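Local coordinates for Lmaj004144AAA protein (Leishmania major, PDB 1Y63) that probably transfers phosphate reversibly between nucleoside triphosphates and monophosphates as an adenylate kinase with added ATPase activity, and probably helps mature the small ribosomal subunit, at residues A[11-17]-A[85-91]; A[20-26]-A[105-109]; A[100-104]-A[148-152]. All blocks are in the same frame, centred on the assembly; numbering follows the deposited sequence.

Contact 1 of 3, residues A[11-17]-A[85-91]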
loop_
_atom_site.group_PDB
_atom_site.type_symbol
_atom_site.label_atom_id
_atom_site.label_comp_id
_atom_site.label_asym_id
_atom_site.label_seq_id
_atom_site.Cartn_x
_atom_site.Cartn_y
_atom_site.Cartn_z
ATOM N N ILE A 11 -0.501 -15.013 5.220
ATOM C CA ILE A 11 0.178 -14.331 4.115
ATOM C C ILE A 11 -0.190 -12.858 4.155
ATOM O O ILE A 11 -1.357 -12.501 4.183
ATOM C CB ILE A 11 -0.200 -14.928 2.750
ATOM C CG1 ILE A 11 0.141 -16.430 2.718
ATOM C CG2 ILE A 11 0.503 -14.173 1.623
ATOM C CD1 ILE A 11 1.614 -16.713 2.734
ATOM N N ASN A 12 0.830 -12.003 4.180
ATOM C CA ASN A 12 0.635 -10.547 4.263
ATOM C C ASN A 12 1.204 -9.870 3.034
ATOM O O ASN A 12 2.337 -10.120 2.663
ATOM C CB ASN A 12 1.317 -9.971 5.489
ATOM C CG ASN A 12 0.694 -10.432 6.785
ATOM O OD1 ASN A 12 -0.490 -10.745 6.837
ATOM N ND2 ASN A 12 1.497 -10.468 7.847
ATOM N N ILE A 13 0.397 -9.006 2.435
ATOM C CA ILE A 13 0.775 -8.217 1.258
ATOM C C ILE A 13 0.677 -6.740 1.577
ATOM O O ILE A 13 -0.263 -6.309 2.262
ATOM C CB ILE A 13 -0.185 -8.525 0.085
ATOM C CG1 ILE A 13 -0.182 -10.027 -0.231
ATOM C CG2 ILE A 13 0.153 -7.660 -1.150
ATOM C CD1 ILE A 13 -1.261 -10.379 -1.224
ATOM N N LEU A 14 1.642 -5.955 1.090
ATOM C CA LEU A 14 1.577 -4.509 1.146
ATOM C C LEU A 14 1.364 -3.985 -0.253
ATOM O O LEU A 14 2.054 -4.385 -1.169
ATOM C CB LEU A 14 2.870 -3.929 1.708
ATOM C CG LEU A 14 3.000 -2.392 1.733
ATOM C CD1 LEU A 14 1.910 -1.774 2.590
ATOM C CD2 LEU A 14 4.391 -2.026 2.236
ATOM N N ILE A 15 0.352 -3.118 -0.404
ATOM C CA ILE A 15 0.119 -2.360 -1.642
ATOM C C ILE A 15 0.484 -0.904 -1.349
ATOM O O ILE A 15 -0.088 -0.265 -0.455
ATOM C CB ILE A 15 -1.347 -2.432 -2.140
ATOM C CG1 ILE A 15 -1.921 -3.858 -2.106
ATOM C CG2 ILE A 15 -1.444 -1.808 -3.521
ATOM C CD1 ILE A 15 -1.212 -4.861 -2.929
ATOM N N THR A 16 1.474 -0.396 -2.064
ATOM C CA THR A 16 1.947 0.962 -1.851
ATOM C C THR A 16 2.066 1.684 -3.216
ATOM O O THR A 16 1.781 1.094 -4.269
ATOM C CB THR A 16 3.258 0.951 -1.036
ATOM O OG1 THR A 16 3.580 2.287 -0.625
ATOM C CG2 THR A 16 4.449 0.371 -1.858
ATOM N N GLY A 17 2.407 2.965 -3.196
ATOM C CA GLY A 17 2.311 3.799 -4.371
ATOM C C GLY A 17 1.799 5.174 -4.012
ATOM O O GLY A 17 1.148 5.370 -2.984
ATOM N N ASN A 85 -5.038 -13.923 6.306
ATOM C CA ASN A 85 -4.189 -13.161 5.408
ATOM C C ASN A 85 -4.590 -11.705 5.447
ATOM O O ASN A 85 -5.734 -11.365 5.761
ATOM C CB ASN A 85 -4.297 -13.730 3.991
ATOM C CG ASN A 85 -4.109 -15.235 3.949
ATOM O OD1 ASN A 85 -3.214 -15.783 4.596
ATOM N ND2 ASN A 85 -4.978 -15.927 3.192
ATOM N N HIS A 86 -3.614 -10.830 5.246
ATOM C CA HIS A 86 -3.851 -9.402 5.364
ATOM C C HIS A 86 -3.298 -8.676 4.166
ATOM O O HIS A 86 -2.189 -8.983 3.703
ATOM C CB HIS A 86 -3.234 -8.848 6.666
ATOM C CG HIS A 86 -3.632 -9.640 7.880
ATOM N ND1 HIS A 86 -2.869 -10.668 8.382
ATOM C CD2 HIS A 86 -4.735 -9.572 8.663
ATOM C CE1 HIS A 86 -3.502 -11.228 9.408
ATOM N NE2 HIS A 86 -4.631 -10.571 9.612
ATOM N N VAL A 87 -4.069 -7.714 3.670
ATOM C CA VAL A 87 -3.608 -6.833 2.591
ATOM C C VAL A 87 -3.588 -5.417 3.143
ATOM O O VAL A 87 -4.629 -4.839 3.493
ATOM C CB VAL A 87 -4.425 -6.984 1.267
ATOM C CG1 VAL A 87 -5.942 -6.794 1.465
ATOM C CG2 VAL A 87 -3.880 -6.039 0.192
ATOM N N VAL A 88 -2.391 -4.900 3.293
ATOM C CA VAL A 88 -2.189 -3.592 3.900
ATOM C C VAL A 88 -2.034 -2.580 2.766
ATOM O O VAL A 88 -1.400 -2.874 1.740
ATOM C CB VAL A 88 -0.932 -3.581 4.766
ATOM C CG1 VAL A 88 -0.674 -2.202 5.331
ATOM C CG2 VAL A 88 -1.098 -4.570 5.905
ATOM N N ASP A 89 -2.613 -1.404 2.974
ATOM C CA ASP A 89 -2.760 -0.387 1.942
ATOM C C ASP A 89 -2.222 0.921 2.504
ATOM O O ASP A 89 -2.797 1.444 3.448
ATOM C CB ASP A 89 -4.273 -0.357 1.645
ATOM C CG ASP A 89 -4.767 0.897 1.048
ATOM O OD1 ASP A 89 -3.997 1.731 0.580
ATOM O OD2 ASP A 89 -6.021 0.990 0.979
ATOM N N TYR A 90 -1.089 1.411 1.981
ATOM C CA TYR A 90 -0.493 2.686 2.482
ATOM C C TYR A 90 0.454 3.286 1.479
ATOM O O TYR A 90 1.141 2.548 0.781
ATOM C CB TYR A 90 0.257 2.475 3.821
ATOM C CG TYR A 90 0.488 3.737 4.649
ATOM C CD1 TYR A 90 -0.520 4.677 4.834
ATOM C CD2 TYR A 90 1.688 3.928 5.338
ATOM C CE1 TYR A 90 -0.314 5.804 5.637
ATOM C CE2 TYR A 90 1.884 5.033 6.157
ATOM C CZ TYR A 90 0.884 5.955 6.298
ATOM O OH TYR A 90 1.092 7.066 7.103
ATOM N N HIS A 91 0.538 4.618 1.469
ATOM C CA HIS A 91 1.382 5.339 0.520
ATOM C C HIS A 91 2.861 5.237 0.891
ATOM O O HIS A 91 3.712 5.477 0.052
ATOM C CB HIS A 91 0.938 6.800 0.390
ATOM C CG HIS A 91 1.093 7.601 1.645
ATOM N ND1 HIS A 91 0.034 7.964 2.442
ATOM C CD2 HIS A 91 2.196 8.118 2.232
ATOM C CE1 HIS A 91 0.475 8.666 3.474
ATOM N NE2 HIS A 91 1.786 8.762 3.377
#
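Strands 12-16 and 85-89 run parallel, 4.7 Å between axes at 17°, and five backbone hydrogen bonds from His86 N to Ile11 O through Tyr90 N to Ile15 O lace them together. At the N-terminal end the Asn85 carboxamide lies alongside Ile11: with CG anti to its carbonyl carbon (chi1 -50°), OD1 takes the N-H of Ile11 at 2.9 Å, nearly straight at 171°. Next along, Asn12 and His86 lie side by side and point the same way. His86 ND1 donates to Asn12 OD1 at 2.8 Å, the oxygen sitting in the imidazole plane although amide and ring are not coplanar. This bond and the manganese ion at NE2, which Ser82 also binds, together hold the ring's rotation. Such pairing of the central strand 12-16 with its neighbour 85-89 belongs to the P-loop NTPase core, where strand 12-16 leads into the phosphate-binding loop. Leu14 CD1 meets Val88 CG1 at 3.8 Å on the face of Asn12; on the other face Ile15 CG1 rests 3.7 Å from Val87 CG2, where both side chains also pack against helix 23-33. Asp89 shares that second face, its OD2 hydrogen-bonded to Thr24 and His39. Further along, Thr16 OG1 donates to Tyr90 O at 2.8 Å.

Contact 2 of 3, residues A[20-26]-A[105-109]. With MN (manganese (II) ion), chain B; ADP (adenosine-5'-diphosphate), chain Q.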
loop_
_atom_site.group_PDB
_atom_site.type_symbol
_atom_site.label_atom_id
_atom_site.label_comp_id
_atom_site.label_asym_id
_atom_site.label_seq_id
_atom_site.Cartn_x
_atom_site.Cartn_y
_atom_site.Cartn_z
ATOM N N GLY A 20 -3.504 8.123 -5.335
ATOM C CA GLY A 20 -4.234 8.118 -6.585
ATOM C C GLY A 20 -3.844 6.978 -7.533
ATOM O O GLY A 20 -4.501 6.826 -8.575
ATOM N N THR A 21 -2.811 6.194 -7.216
ATOM C CA THR A 21 -2.386 5.086 -8.078
ATOM C C THR A 21 -3.282 3.843 -8.082
ATOM O O THR A 21 -3.144 2.975 -8.956
ATOM C CB THR A 21 -0.924 4.648 -7.787
ATOM O OG1 THR A 21 -0.773 4.355 -6.385
ATOM C CG2 THR A 21 0.028 5.763 -8.208
ATOM N N GLY A 22 -4.156 3.738 -7.089
ATOM C CA GLY A 22 -5.137 2.653 -7.030
ATOM C C GLY A 22 -5.004 1.669 -5.910
ATOM O O GLY A 22 -5.524 0.553 -6.023
ATOM N N LYS A 23 -4.310 2.050 -4.836
ATOM C CA LYS A 23 -4.006 1.104 -3.731
ATOM C C LYS A 23 -5.241 0.541 -3.072
ATOM O O LYS A 23 -5.394 -0.671 -2.923
ATOM C CB LYS A 23 -3.115 1.766 -2.682
ATOM C CG LYS A 23 -1.802 2.314 -3.170
ATOM C CD LYS A 23 -1.056 2.996 -2.048
ATOM C CE LYS A 23 -1.738 4.222 -1.517
ATOM N NZ LYS A 23 -1.815 5.297 -2.567
ATOM N N THR A 24 -6.148 1.431 -2.676
ATOM C CA THR A 24 -7.349 1.009 -1.975
ATOM C C THR A 24 -8.240 0.178 -2.878
ATOM O O THR A 24 -8.783 -0.872 -2.445
ATOM C CB THR A 24 -8.083 2.234 -1.392
ATOM O OG1 THR A 24 -7.212 2.910 -0.474
ATOM C CG2 THR A 24 -9.377 1.783 -0.667
ATOM N N SER A 25 -8.365 0.600 -4.131
ATOM C CA SER A 25 -9.145 -0.151 -5.111
ATOM C C SER A 25 -8.600 -1.568 -5.299
ATOM O O SER A 25 -9.354 -2.538 -5.346
ATOM C CB SER A 25 -9.211 0.581 -6.435
ATOM O OG SER A 25 -9.846 1.838 -6.264
ATOM N N MET A 26 -7.284 -1.668 -5.447
ATOM C CA MET A 26 -6.659 -2.989 -5.616
ATOM C C MET A 26 -6.775 -3.828 -4.362
ATOM O O MET A 26 -7.083 -5.009 -4.432
ATOM C CB MET A 26 -5.211 -2.892 -6.043
ATOM C CG MET A 26 -4.619 -4.260 -6.345
ATOM S SD MET A 26 -2.935 -4.168 -6.968
ATOM C CE MET A 26 -3.257 -3.539 -8.612
ATOM N N VAL A 105 3.691 -4.731 -3.355
ATOM C CA VAL A 105 3.281 -4.353 -4.697
ATOM C C VAL A 105 3.307 -2.858 -4.777
ATOM O O VAL A 105 2.674 -2.174 -3.957
ATOM C CB VAL A 105 1.849 -4.835 -4.988
ATOM C CG1 VAL A 105 1.440 -4.460 -6.381
ATOM C CG2 VAL A 105 1.718 -6.321 -4.754
ATOM N N VAL A 106 4.075 -2.319 -5.726
ATOM C CA VAL A 106 4.140 -0.868 -5.919
ATOM C C VAL A 106 3.383 -0.548 -7.202
ATOM O O VAL A 106 3.729 -1.069 -8.268
ATOM C CB VAL A 106 5.601 -0.372 -6.074
ATOM C CG1 VAL A 106 5.642 1.156 -6.294
ATOM C CG2 VAL A 106 6.484 -0.750 -4.920
ATOM N N LEU A 107 2.397 0.352 -7.087
ATOM C CA LEU A 107 1.580 0.773 -8.204
ATOM C C LEU A 107 2.098 2.075 -8.799
ATOM O O LEU A 107 2.480 2.983 -8.078
ATOM C CB LEU A 107 0.121 0.949 -7.784
ATOM C CG LEU A 107 -0.538 -0.260 -7.096
ATOM C CD1 LEU A 107 -1.997 0.019 -6.753
ATOM C CD2 LEU A 107 -0.394 -1.442 -7.973
ATOM N N HIS A 108 2.112 2.111 -10.132
ATOM C CA HIS A 108 2.393 3.311 -10.907
ATOM C C HIS A 108 1.216 3.675 -11.774
ATOM O O HIS A 108 0.419 2.811 -12.145
ATOM C CB HIS A 108 3.617 3.079 -11.787
ATOM C CG HIS A 108 4.908 3.167 -11.039
ATOM N ND1 HIS A 108 5.330 4.334 -10.435
ATOM C CD2 HIS A 108 5.883 2.258 -10.825
ATOM C CE1 HIS A 108 6.513 4.131 -9.879
ATOM N NE2 HIS A 108 6.878 2.885 -10.115
ATOM N N THR A 109 1.107 4.953 -12.123
ATOM C CA THR A 109 0.026 5.414 -12.982
ATOM C C THR A 109 0.601 6.512 -13.882
ATOM O O THR A 109 1.390 7.351 -13.409
ATOM C CB THR A 109 -1.149 5.949 -12.119
ATOM O OG1 THR A 109 -1.614 4.914 -11.228
ATOM C CG2 THR A 109 -2.320 6.387 -12.929
HETATM MN MN MN B . -6.517 4.913 -0.683
HETATM P PB ADP Q . -5.274 5.310 -3.746
HETATM O O1B ADP Q . -5.187 6.785 -3.405
HETATM O O2B ADP Q . -3.939 4.806 -4.251
HETATM O O3B ADP Q . -5.887 4.449 -2.645
HETATM P PA ADP Q . -7.744 4.672 -5.136
HETATM O O1A ADP Q . -7.847 3.166 -5.024
HETATM O O2A ADP Q . -8.569 5.480 -4.136
HETATM O O3A ADP Q . -6.232 5.157 -5.068
HETATM O "O5'" ADP Q . -8.126 5.131 -6.625
HETATM C "C5'" ADP Q . -8.787 6.374 -6.817
HETATM C "C4'" ADP Q . -9.716 6.168 -7.989
HETATM O "O4'" ADP Q . -8.961 5.775 -9.131
HETATM C "C3'" ADP Q . -10.726 5.051 -7.791
HETATM O "O3'" ADP Q . -11.869 5.447 -7.038
HETATM C "C2'" ADP Q . -11.060 4.700 -9.215
HETATM O "O2'" ADP Q . -11.912 5.688 -9.784
HETATM C "C1'" ADP Q . -9.734 4.864 -9.908
HETATM N N9 ADP Q . -8.908 3.656 -10.087
HETATM C C8 ADP Q . -8.078 3.019 -9.197
HETATM N N7 ADP Q . -7.439 1.984 -9.785
HETATM C C5 ADP Q . -7.856 1.971 -11.099
HETATM C C6 ADP Q . -7.550 1.134 -12.247
HETATM N N6 ADP Q . -6.665 0.125 -12.142
HETATM N N1 ADP Q . -8.178 1.444 -13.402
HETATM C C2 ADP Q . -9.053 2.482 -13.479
HETATM N N3 ADP Q . -9.400 3.312 -12.478
HETATM C C4 ADP Q . -8.815 3.072 -11.271
HETATM O O HOH W 1 -7.243 5.465 1.332
HETATM O O HOH W 2 -4.690 4.223 0.199
HETATM O O HOH W 3 -5.713 6.996 -0.890
HETATM O O HOH W 4 -8.489 5.533 -1.453
#
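Leu107 and Thr109 of strand 103-108 and its following loop pack against the phosphate-binding loop, whose inner surface is given over to ADP. The beta-phosphate oxygen O2B of ADP is gripped from three sources: Gly22 N, Lys23 N (2.8 Å from ADP O2B) and the ammonium of Lys23. That side chain bends at its last two torsions to bring Lys23 NZ within 2.8 Å of ADP O2B, and NZ also bonds Gly17 O. Gly20 N holds O1B and Thr24 N holds O3B, whereas Ser25 gives both its N-H and its OG to the alpha-phosphate O1A. Manganese has six ligands: Thr24 OG1 at 2.1 Å, ADP O3B and four waters, two of which also donate to phosphate oxygens. This is the Walker A arrangement of strand, loop and helix, with Gly22 as N-cap.

Behind the loop, Leu107 divides its two methyls. CD1 lies against the Gly22-Lys23 peptide, 3.5 Å from Gly22 C, and CD2 meets Met26 CE at 3.6 Å, where the bend at the thioether (chi3 -73°) turns the methyl toward it. Thr21 leans on the strand end, CG2 lying 3.7 Å from Leu107 O and CA 3.2 Å from Thr109 OG1, while its own hydroxyl bonds Thr18 O. The chemistry is thus divided: van der Waals packing, largely apolar around Leu107, backs the loop, and its N-H groups, together with lysine and manganese, probably offset the negative charge of the diphosphate.

Contact 3 of 3, residues A[100-104]-A[148-152]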
loop_
_atom_site.group_PDB
_atom_site.type_symbol
_atom_site.label_atom_id
_atom_site.label_comp_id
_atom_site.label_asym_id
_atom_site.label_seq_id
_atom_site.Cartn_x
_atom_site.Cartn_y
_atom_site.Cartn_z
ATOM N N TRP A 100 6.882 -8.539 8.611
ATOM C CA TRP A 100 5.427 -8.635 8.382
ATOM C C TRP A 100 5.063 -9.131 7.006
ATOM O O TRP A 100 4.049 -9.811 6.860
ATOM C CB TRP A 100 4.774 -7.283 8.560
ATOM C CG TRP A 100 4.630 -6.785 9.970
ATOM C CD1 TRP A 100 4.933 -7.435 11.126
ATOM C CD2 TRP A 100 4.124 -5.508 10.346
ATOM N NE1 TRP A 100 4.637 -6.641 12.205
ATOM C CE2 TRP A 100 4.131 -5.453 11.751
ATOM C CE3 TRP A 100 3.630 -4.411 9.622
ATOM C CZ2 TRP A 100 3.696 -4.342 12.444
ATOM C CZ3 TRP A 100 3.189 -3.316 10.316
ATOM C CH2 TRP A 100 3.232 -3.278 11.693
ATOM N N PHE A 101 5.856 -8.793 5.983
ATOM C CA PHE A 101 5.373 -8.889 4.599
ATOM C C PHE A 101 6.025 -9.967 3.748
ATOM O O PHE A 101 7.254 -10.146 3.766
ATOM C CB PHE A 101 5.469 -7.528 3.887
ATOM C CG PHE A 101 4.511 -6.507 4.445
ATOM C CD1 PHE A 101 3.147 -6.721 4.341
ATOM C CD2 PHE A 101 4.952 -5.394 5.110
ATOM C CE1 PHE A 101 2.251 -5.847 4.856
ATOM C CE2 PHE A 101 4.041 -4.491 5.639
ATOM C CZ PHE A 101 2.691 -4.710 5.483
ATOM N N HIS A 102 5.181 -10.655 2.979
ATOM C CA HIS A 102 5.635 -11.670 2.028
ATOM C C HIS A 102 5.660 -11.198 0.598
ATOM O O HIS A 102 6.226 -11.877 -0.238
ATOM C CB HIS A 102 4.772 -12.910 2.151
ATOM C CG HIS A 102 4.656 -13.372 3.551
ATOM N ND1 HIS A 102 3.568 -13.077 4.342
ATOM C CD2 HIS A 102 5.550 -14.002 4.349
ATOM C CE1 HIS A 102 3.773 -13.562 5.554
ATOM N NE2 HIS A 102 4.973 -14.122 5.587
ATOM N N MET A 103 5.020 -10.057 0.340
ATOM C CA MET A 103 4.925 -9.453 -0.968
ATOM C C MET A 103 4.694 -7.951 -0.801
ATOM O O MET A 103 3.919 -7.520 0.083
ATOM C CB MET A 103 3.769 -10.073 -1.774
ATOM C CG MET A 103 3.716 -9.631 -3.193
ATOM S SD MET A 103 2.195 -10.240 -3.972
ATOM C CE MET A 103 2.189 -11.916 -3.490
ATOM N N VAL A 104 5.354 -7.149 -1.641
ATOM C CA VAL A 104 5.121 -5.705 -1.670
ATOM C C VAL A 104 4.842 -5.334 -3.111
ATOM O O VAL A 104 5.622 -5.659 -3.986
ATOM C CB VAL A 104 6.318 -4.910 -1.143
ATOM C CG1 VAL A 104 6.097 -3.416 -1.271
ATOM C CG2 VAL A 104 6.567 -5.287 0.315
ATOM N N TYR A 148 12.749 -3.413 1.328
ATOM C CA TYR A 148 12.344 -4.805 1.285
ATOM C C TYR A 148 13.259 -5.521 0.322
ATOM O O TYR A 148 13.937 -4.891 -0.492
ATOM C CB TYR A 148 10.874 -4.917 0.805
ATOM C CG TYR A 148 9.919 -4.245 1.769
ATOM C CD1 TYR A 148 9.374 -4.960 2.813
ATOM C CD2 TYR A 148 9.566 -2.913 1.626
ATOM C CE1 TYR A 148 8.549 -4.358 3.737
ATOM C CE2 TYR A 148 8.734 -2.297 2.548
ATOM C CZ TYR A 148 8.223 -3.047 3.586
ATOM O OH TYR A 148 7.407 -2.443 4.516
ATOM N N GLU A 149 13.255 -6.842 0.410
ATOM C CA GLU A 149 14.080 -7.668 -0.457
ATOM C C GLU A 149 13.551 -7.636 -1.888
ATOM O O GLU A 149 12.347 -7.732 -2.140
ATOM C CB GLU A 149 14.127 -9.091 0.107
ATOM C CG GLU A 149 14.801 -9.152 1.498
ATOM C CD GLU A 149 15.260 -10.519 1.903
ATOM O OE1 GLU A 149 16.006 -11.134 1.116
ATOM O OE2 GLU A 149 14.907 -10.974 3.016
ATOM N N ASP A 150 14.467 -7.497 -2.839
ATOM C CA ASP A 150 14.071 -7.240 -4.210
ATOM C C ASP A 150 13.151 -8.337 -4.751
ATOM O O ASP A 150 12.203 -8.046 -5.492
ATOM C CB ASP A 150 15.320 -7.029 -5.083
ATOM C CG ASP A 150 16.067 -5.718 -4.725
ATOM O OD1 ASP A 150 15.446 -4.816 -4.094
ATOM O OD2 ASP A 150 17.270 -5.577 -5.063
ATOM N N ASP A 151 13.360 -9.572 -4.321
ATOM C CA ASP A 151 12.588 -10.701 -4.825
ATOM C C ASP A 151 11.111 -10.693 -4.408
ATOM O O ASP A 151 10.323 -11.385 -5.032
ATOM C CB ASP A 151 13.237 -12.028 -4.438
ATOM C CG ASP A 151 14.520 -12.303 -5.209
ATOM O OD1 ASP A 151 14.835 -11.561 -6.164
ATOM O OD2 ASP A 151 15.211 -13.272 -4.854
ATOM N N ILE A 152 10.713 -9.919 -3.388
ATOM C CA ILE A 152 9.293 -9.869 -3.019
ATOM C C ILE A 152 8.586 -8.618 -3.535
ATOM O O ILE A 152 7.383 -8.427 -3.275
ATOM C CB ILE A 152 9.057 -10.003 -1.493
ATOM C CG1 ILE A 152 9.438 -8.736 -0.732
ATOM C CG2 ILE A 152 9.778 -11.247 -0.985
ATOM C CD1 ILE A 152 8.889 -8.714 0.668
#
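Ile152 O accepts the N-H of Val104 at 2.9 Å, a nearly straight bond (173° at the hydrogen) although the donor is tilted 30° out of the carbonyl plane. The same oxygen has a longer CA-H...O contact with Met103 CA, so two successive residues address one carbonyl. Ile152 ends a short 3-10 segment, held on its own side by the bond from Ile152 N to Glu149 O, and that turn presents the carbonyl to the strand.

The isoleucine side chain lies along the Phe101-His102 backbone. Its CB sits 3.6 Å from His102 O, and CD1 reaches on to Phe101 O at 3.8 Å. CG1 stands between the backbone N and the carbonyl carbon, which carries the longer branch toward that backbone and lets CD1 approach Val104 CG2 as well.

Val104 has a second partner in Tyr148. The two side chains cross at about a right angle, and CG2 stands over the centre of the phenol ring, 3.8 Å from its centroid and 13° off the normal, a well-formed CH-pi contact. Farther out on the ring, Tyr148 CE1 is 4.0 Å from Phe101 CD2 as the two aromatic side chains cross obliquely. Ser93 O takes the hydrogen bond of Tyr148 OH, so the polar end of the buried ring is anchored while its face receives the valine. Leu14 of strand 12-16 touches Phe101, Val104 and Tyr148, joining this cluster to the sheet.

The side chains of His102 and Met103 start away from Ile152, and both touch helix 161-178. The arrangement is that of a helix-to-strand connection in a parallel alpha/beta fold: the chain leaving helix 139-147 docks beside strand 103-108 just before entering edge strand 153-157.

Overall arrangement
All three contacts build on one five-stranded parallel sheet, ordered 37-41, 85-89, 12-16, 103-108, 153-157. Contact 1 pairs two inner strands; its centre lies about 11 Å from that of contact 2 and about 10 Å from that of contact 3. Strand 103-108, next to 12-16, serves both others: its beginning is in contact 3 and its end in contact 2, whose centres are about 17 Å apart. Along the chain, contacts 1 and 2 interleave, as do 2 and 3, whereas contact 1 closes before contact 3 opens. ADP and the manganese on its beta-phosphate lie at the C-terminal ends of the strands, by contact 2, whereas contact 3 belongs to the sheet's other end.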